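Side-chain contacts in bacteriophage virulence determinant (Salmonella enterica subsp. enterica serovar Typhimurium str. 14028S, PDB 6GGR), which probably acts as a zinc-dependent protease effector of the PipA family, cleaving NF-kappaB transcription factors inside the infected host cell: residues Pro16-Asn21 / Thr191-Lys196; Lys131-Asn136 / Val169-His174. All blocks are in the same frame, centred on the assembly; numbering follows the deposited sequence.

Interaction 1 of 2, residues Pro16-Asn21 / Thr191-Lys196; sequences PEHQDN and TNIILK
His18, on the short, weakly bonded helix 16-19, faces Asn192 and Ile193 on helix 186-197, which is regular here, with Lys196 N donating to Asn192 O at 3.1 Å. The backbones stay well apart: 9.3 Å separates the CA atoms of His18 and Asn192, so side chains alone span the gap. With CG beside the backbone N and anti to the carbonyl carbon (chi1 -61°), the imidazole of His18 reaches across to the longer helix and presents its NE2-CE1 edge.

At that edge Asn192 ND2 donates a hydrogen bond to His18 NE2, 3.2 Å long and almost straight, the N-H...N angle being 170°. The donor lies in the plane of the ring, the acceptor lies in the amide plane of Asn192, and the amide plane is turned only 23° from the imidazole. Nearer the helix backbone, Asn192 CB lies 3.7 Å from His18 CE1. Ile193 supplies the apolar neighbour: its CG1 lies 3.8 Å from His18 CE1, and its CD1 meets His18 ND1 at 3.9 Å, both at the ring edge. An aliphatic chain suits this place, since its CG1 and CD1 pack along the ring edge without competing for the nitrogens.

Both nitrogens of the buried imidazole are engaged, ND1 with Asp14 OD1. On the amide, OD1 accepts from Arg162 NH1 on helix 160-173, and ND2 also donates to Arg205 O. Because NE2 acts as acceptor, the chemistry is consistent with a neutral His18 protonated on ND1, its ring rotation fixed between carboxylate and amide.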
loop_
_atom_site.group_PDB
_atom_site.type_symbol
_atom_site.label_atom_id
_atom_site.label_comp_id
_atom_site.label_asym_id
_atom_site.label_seq_id
_atom_site.Cartn_x
_atom_site.Cartn_y
_atom_site.Cartn_z
ATOM N N PRO B 16 26.321 3.934 2.684
ATOM C CA PRO B 16 26.859 4.167 1.333
ATOM C C PRO B 16 25.777 4.222 0.269
ATOM O O PRO B 16 25.909 4.981 -0.701
ATOM C CB PRO B 16 27.801 2.974 1.113
ATOM C CG PRO B 16 28.077 2.426 2.469
ATOM C CD PRO B 16 26.877 2.717 3.301
ATOM N N GLU B 17 24.709 3.434 0.417
ATOM C CA GLU B 17 23.607 3.450 -0.537
ATOM C C GLU B 17 22.862 4.779 -0.555
ATOM O O GLU B 17 22.038 4.992 -1.450
ATOM C CB GLU B 17 22.628 2.311 -0.224
ATOM C CG GLU B 17 23.202 0.902 -0.428
ATOM C CD GLU B 17 24.050 0.420 0.746
ATOM O OE1 GLU B 17 24.274 1.209 1.688
ATOM O OE2 GLU B 17 24.494 -0.750 0.729
ATOM N N HIS B 18 23.130 5.670 0.399
ATOM C CA HIS B 18 22.482 6.974 0.479
ATOM C C HIS B 18 23.391 8.120 0.066
ATOM O O HIS B 18 22.989 8.973 -0.731
ATOM C CB HIS B 18 21.998 7.238 1.908
ATOM C CG HIS B 18 20.992 6.254 2.401
ATOM N ND1 HIS B 18 20.598 6.200 3.720
ATOM C CD2 HIS B 18 20.291 5.292 1.757
ATOM C CE1 HIS B 18 19.703 5.241 3.869
ATOM N NE2 HIS B 18 19.498 4.676 2.693
ATOM N N GLN B 19 24.615 8.158 0.602
ATOM C CA GLN B 19 25.413 9.381 0.608
ATOM C C GLN B 19 25.552 10.014 -0.771
ATOM O O GLN B 19 25.786 11.224 -0.858
ATOM C CB GLN B 19 26.802 9.101 1.189
ATOM C CG GLN B 19 26.783 8.323 2.499
ATOM C CD GLN B 19 27.657 8.952 3.572
ATOM O OE1 GLN B 19 27.339 10.015 4.106
ATOM N NE2 GLN B 19 28.764 8.292 3.894
ATOM N N ASP B 20 25.431 9.240 -1.847
ATOM C CA ASP B 20 25.385 9.807 -3.193
ATOM C C ASP B 20 23.921 10.093 -3.515
ATOM O O ASP B 20 23.118 9.170 -3.686
ATOM C CB ASP B 20 26.036 8.873 -4.214
ATOM C CG ASP B 20 25.188 7.661 -4.536
ATOM O OD1 ASP B 20 24.784 6.940 -3.599
ATOM O OD2 ASP B 20 24.922 7.435 -5.737
ATOM N N ASN B 21 23.576 11.374 -3.576
ATOM C CA ASN B 21 22.187 11.816 -3.574
ATOM C C ASN B 21 21.487 11.279 -2.335
ATOM O O ASN B 21 20.608 10.411 -2.441
ATOM C CB ASN B 21 21.435 11.365 -4.825
ATOM C CG ASN B 21 19.991 11.841 -4.832
ATOM O OD1 ASN B 21 19.632 12.774 -4.109
ATOM N ND2 ASN B 21 19.155 11.197 -5.638
ATOM N N THR B 191 14.716 4.140 7.771
ATOM C CA THR B 191 14.506 2.722 8.031
ATOM C C THR B 191 15.749 1.914 7.681
ATOM O O THR B 191 16.163 1.039 8.451
ATOM C CB THR B 191 13.283 2.225 7.253
ATOM O OG1 THR B 191 12.127 2.974 7.656
ATOM C CG2 THR B 191 13.023 0.752 7.516
ATOM N N ASN B 192 16.376 2.206 6.536
ATOM C CA ASN B 192 17.606 1.507 6.168
ATOM C C ASN B 192 18.668 1.653 7.252
ATOM O O ASN B 192 19.331 0.678 7.626
ATOM C CB ASN B 192 18.145 2.036 4.840
ATOM C CG ASN B 192 17.342 1.560 3.641
ATOM O OD1 ASN B 192 16.535 0.635 3.734
ATOM N ND2 ASN B 192 17.583 2.182 2.495
ATOM N N ILE B 193 18.859 2.876 7.753
ATOM C CA ILE B 193 19.925 3.143 8.716
ATOM C C ILE B 193 19.629 2.465 10.047
ATOM O O ILE B 193 20.512 1.857 10.664
ATOM C CB ILE B 193 20.107 4.659 8.897
ATOM C CG1 ILE B 193 20.527 5.302 7.574
ATOM C CG2 ILE B 193 21.141 4.947 9.993
ATOM C CD1 ILE B 193 20.422 6.817 7.566
ATOM N N ILE B 194 18.390 2.591 10.524
ATOM C CA ILE B 194 18.006 1.993 11.799
ATOM C C ILE B 194 18.226 0.487 11.763
ATOM O O ILE B 194 18.818 -0.098 12.679
ATOM C CB ILE B 194 16.544 2.348 12.124
ATOM C CG1 ILE B 194 16.416 3.854 12.355
ATOM C CG2 ILE B 194 16.048 1.576 13.349
ATOM C CD1 ILE B 194 14.984 4.350 12.377
ATOM N N LEU B 195 17.755 -0.165 10.698
ATOM C CA LEU B 195 17.874 -1.616 10.604
ATOM C C LEU B 195 19.334 -2.057 10.598
ATOM O O LEU B 195 19.693 -3.041 11.254
ATOM C CB LEU B 195 17.160 -2.121 9.351
ATOM C CG LEU B 195 15.727 -2.624 9.565
ATOM C CD1 LEU B 195 14.842 -1.530 10.123
ATOM C CD2 LEU B 195 15.159 -3.159 8.263
ATOM N N LYS B 196 20.191 -1.356 9.854
ATOM C CA LYS B 196 21.612 -1.695 9.888
ATOM C C LYS B 196 22.198 -1.462 11.273
ATOM O O LYS B 196 23.045 -2.237 11.734
ATOM C CB LYS B 196 22.382 -0.888 8.841
ATOM C CG LYS B 196 22.164 -1.350 7.405
ATOM C CD LYS B 196 22.606 -2.794 7.197
ATOM C CE LYS B 196 22.543 -3.189 5.728
ATOM N NZ LYS B 196 22.768 -4.652 5.526
#

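Interaction 2 of 2, residues Lys131-Asn136 / Val169-His174; sequences KVIALN and VHALTH
Ile133 and Ala171 form the apolar heart of the contact, the strand 132-135 meeting helix 160-173 where their CA atoms are 7.4 Å apart. Ile133 CD1 presses on Ala171 CB at 3.5 Å, tight for two methyl groups, and Ile133 CG1 follows at 3.9 Å from the same carbon. With CG1 anti to its carbonyl carbon (chi1 -72°), the longer branch of the isoleucine extends to the helix; alanine's small side chain permits this close approach, and Trp107 of the adjoining strand touches both residues.

Beside this apolar pair, two side chains with polar ends meet through carbons. Lys131 CE comes to the edge of the His174 ring, 4.3 Å from CE1, and the two groups share Glu99: His174 NE2 bonds its OE1, while Lys131 NZ makes a long, weak ion pair with OE2.

Hydrogen bonds within the helix shape its end. Val169 O accepts from Thr173 OG1 at 2.7 Å and from Thr173 N, on opposite faces of its carbonyl plane, before His174 turns out with positive phi.

The helix carries His166 and His170, zinc ligands spaced as in the HExxH signature; laid against a beta-sheet, it is consistent with a zincin-like metalloprotease fold.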
loop_
_atom_site.group_PDB
_atom_site.type_symbol
_atom_site.label_atom_id
_atom_site.label_comp_id
_atom_site.label_asym_id
_atom_site.label_seq_id
_atom_site.Cartn_x
_atom_site.Cartn_y
_atom_site.Cartn_z
ATOM N N LYS B 131 -5.168 9.819 14.858
ATOM C CA LYS B 131 -3.857 9.299 14.490
ATOM C C LYS B 131 -3.871 7.780 14.617
ATOM O O LYS B 131 -4.235 7.249 15.671
ATOM C CB LYS B 131 -2.767 9.896 15.392
ATOM C CG LYS B 131 -2.493 11.387 15.170
ATOM C CD LYS B 131 -1.910 12.072 16.419
ATOM C CE LYS B 131 -0.399 12.274 16.338
ATOM N NZ LYS B 131 0.114 13.066 17.498
ATOM N N VAL B 132 -3.472 7.083 13.551
ATOM C CA VAL B 132 -3.510 5.626 13.514
ATOM C C VAL B 132 -2.189 5.087 12.988
ATOM O O VAL B 132 -1.584 5.665 12.079
ATOM C CB VAL B 132 -4.670 5.111 12.642
ATOM C CG1 VAL B 132 -4.611 3.589 12.522
ATOM C CG2 VAL B 132 -6.008 5.559 13.216
ATOM N N ILE B 133 -1.760 3.959 13.550
ATOM C CA ILE B 133 -0.640 3.174 13.046
ATOM C C ILE B 133 -1.182 1.779 12.769
ATOM O O ILE B 133 -1.565 1.062 13.703
ATOM C CB ILE B 133 0.529 3.128 14.043
ATOM C CG1 ILE B 133 1.232 4.484 14.099
ATOM C CG2 ILE B 133 1.534 2.042 13.665
ATOM C CD1 ILE B 133 2.110 4.667 15.321
ATOM N N ALA B 134 -1.220 1.392 11.495
ATOM C CA ALA B 134 -1.772 0.106 11.086
ATOM C C ALA B 134 -0.639 -0.894 10.901
ATOM O O ALA B 134 0.276 -0.664 10.101
ATOM C CB ALA B 134 -2.587 0.245 9.799
ATOM N N LEU B 135 -0.708 -2.007 11.631
ATOM C CA LEU B 135 0.300 -3.053 11.558
ATOM C C LEU B 135 -0.387 -4.409 11.531
ATOM O O LEU B 135 -1.491 -4.571 12.057
ATOM C CB LEU B 135 1.266 -2.988 12.748
ATOM C CG LEU B 135 1.961 -1.646 12.985
ATOM C CD1 LEU B 135 2.653 -1.637 14.339
ATOM C CD2 LEU B 135 2.959 -1.342 11.877
ATOM N N ASN B 136 0.278 -5.386 10.914
ATOM C CA ASN B 136 -0.227 -6.751 10.873
ATOM C C ASN B 136 0.953 -7.709 10.844
ATOM O O ASN B 136 2.089 -7.320 10.567
ATOM C CB ASN B 136 -1.129 -6.989 9.659
ATOM C CG ASN B 136 -0.368 -6.921 8.348
ATOM O OD1 ASN B 136 0.359 -7.848 7.989
ATOM N ND2 ASN B 136 -0.529 -5.817 7.626
ATOM N N VAL B 169 8.486 4.948 11.787
ATOM C CA VAL B 169 9.248 6.124 11.375
ATOM C C VAL B 169 8.311 7.196 10.835
ATOM O O VAL B 169 8.507 8.393 11.081
ATOM C CB VAL B 169 10.325 5.734 10.346
ATOM C CG1 VAL B 169 10.853 6.965 9.605
ATOM C CG2 VAL B 169 11.475 5.022 11.046
ATOM N N HIS B 170 7.281 6.787 10.087
ATOM C CA HIS B 170 6.268 7.736 9.642
ATOM C C HIS B 170 5.676 8.483 10.829
ATOM O O HIS B 170 5.531 9.709 10.802
ATOM C CB HIS B 170 5.158 7.012 8.875
ATOM C CG HIS B 170 5.440 6.819 7.415
ATOM N ND1 HIS B 170 5.578 7.872 6.535
ATOM C CD2 HIS B 170 5.576 5.692 6.675
ATOM C CE1 HIS B 170 5.805 7.402 5.321
ATOM N NE2 HIS B 170 5.809 6.083 5.379
ATOM N N ALA B 171 5.341 7.748 11.892
ATOM C CA ALA B 171 4.628 8.325 13.024
ATOM C C ALA B 171 5.519 9.194 13.903
ATOM O O ALA B 171 5.015 10.097 14.579
ATOM C CB ALA B 171 4.004 7.212 13.861
ATOM N N LEU B 172 6.831 8.951 13.913
ATOM C CA LEU B 172 7.737 9.742 14.737
ATOM C C LEU B 172 8.275 10.973 14.020
ATOM O O LEU B 172 8.719 11.915 14.687
ATOM C CB LEU B 172 8.914 8.882 15.207
ATOM C CG LEU B 172 8.546 7.618 15.986
ATOM C CD1 LEU B 172 9.778 6.749 16.184
ATOM C CD2 LEU B 172 7.910 7.975 17.324
ATOM N N THR B 173 8.232 10.997 12.685
ATOM C CA THR B 173 8.731 12.127 11.913
ATOM C C THR B 173 7.645 12.892 11.171
ATOM O O THR B 173 7.905 14.014 10.725
ATOM C CB THR B 173 9.773 11.659 10.886
ATOM O OG1 THR B 173 9.152 10.796 9.925
ATOM C CG2 THR B 173 10.908 10.921 11.566
ATOM N N HIS B 174 6.449 12.322 11.028
ATOM C CA HIS B 174 5.350 12.931 10.280
ATOM C C HIS B 174 5.730 13.215 8.833
ATOM O O HIS B 174 5.138 14.089 8.195
ATOM C CB HIS B 174 4.860 14.223 10.949
ATOM C CG HIS B 174 4.356 14.027 12.345
ATOM N ND1 HIS B 174 3.284 13.213 12.642
ATOM C CD2 HIS B 174 4.785 14.531 13.527
ATOM C CE1 HIS B 174 3.072 13.226 13.946
ATOM N NE2 HIS B 174 3.968 14.019 14.506
#

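The centres of interactions 1 and 2 lie 20 Å apart, yet their helices pack directly: Ile194 CD1 of helix 186-197 meets Val169 CG2 of helix 160-173 at 3.8 Å. Helix 160-173 thus lies between the sheet, met in interaction 2, and helix 186-197, which carries one side of interaction 1. It carries His166 and His170, which with Asp177 bind zinc; no metal is bound to this chain in the model, where His170 NE2 is hydrogen-bonded to Asp177 OD2. Side chains of both contacts come near the site, Asn192 about 8 Å from His166 and Ile133 about 10 Å. Interaction 2 includes a ligand, His170, on which an acidic side chain of another protein chain packs.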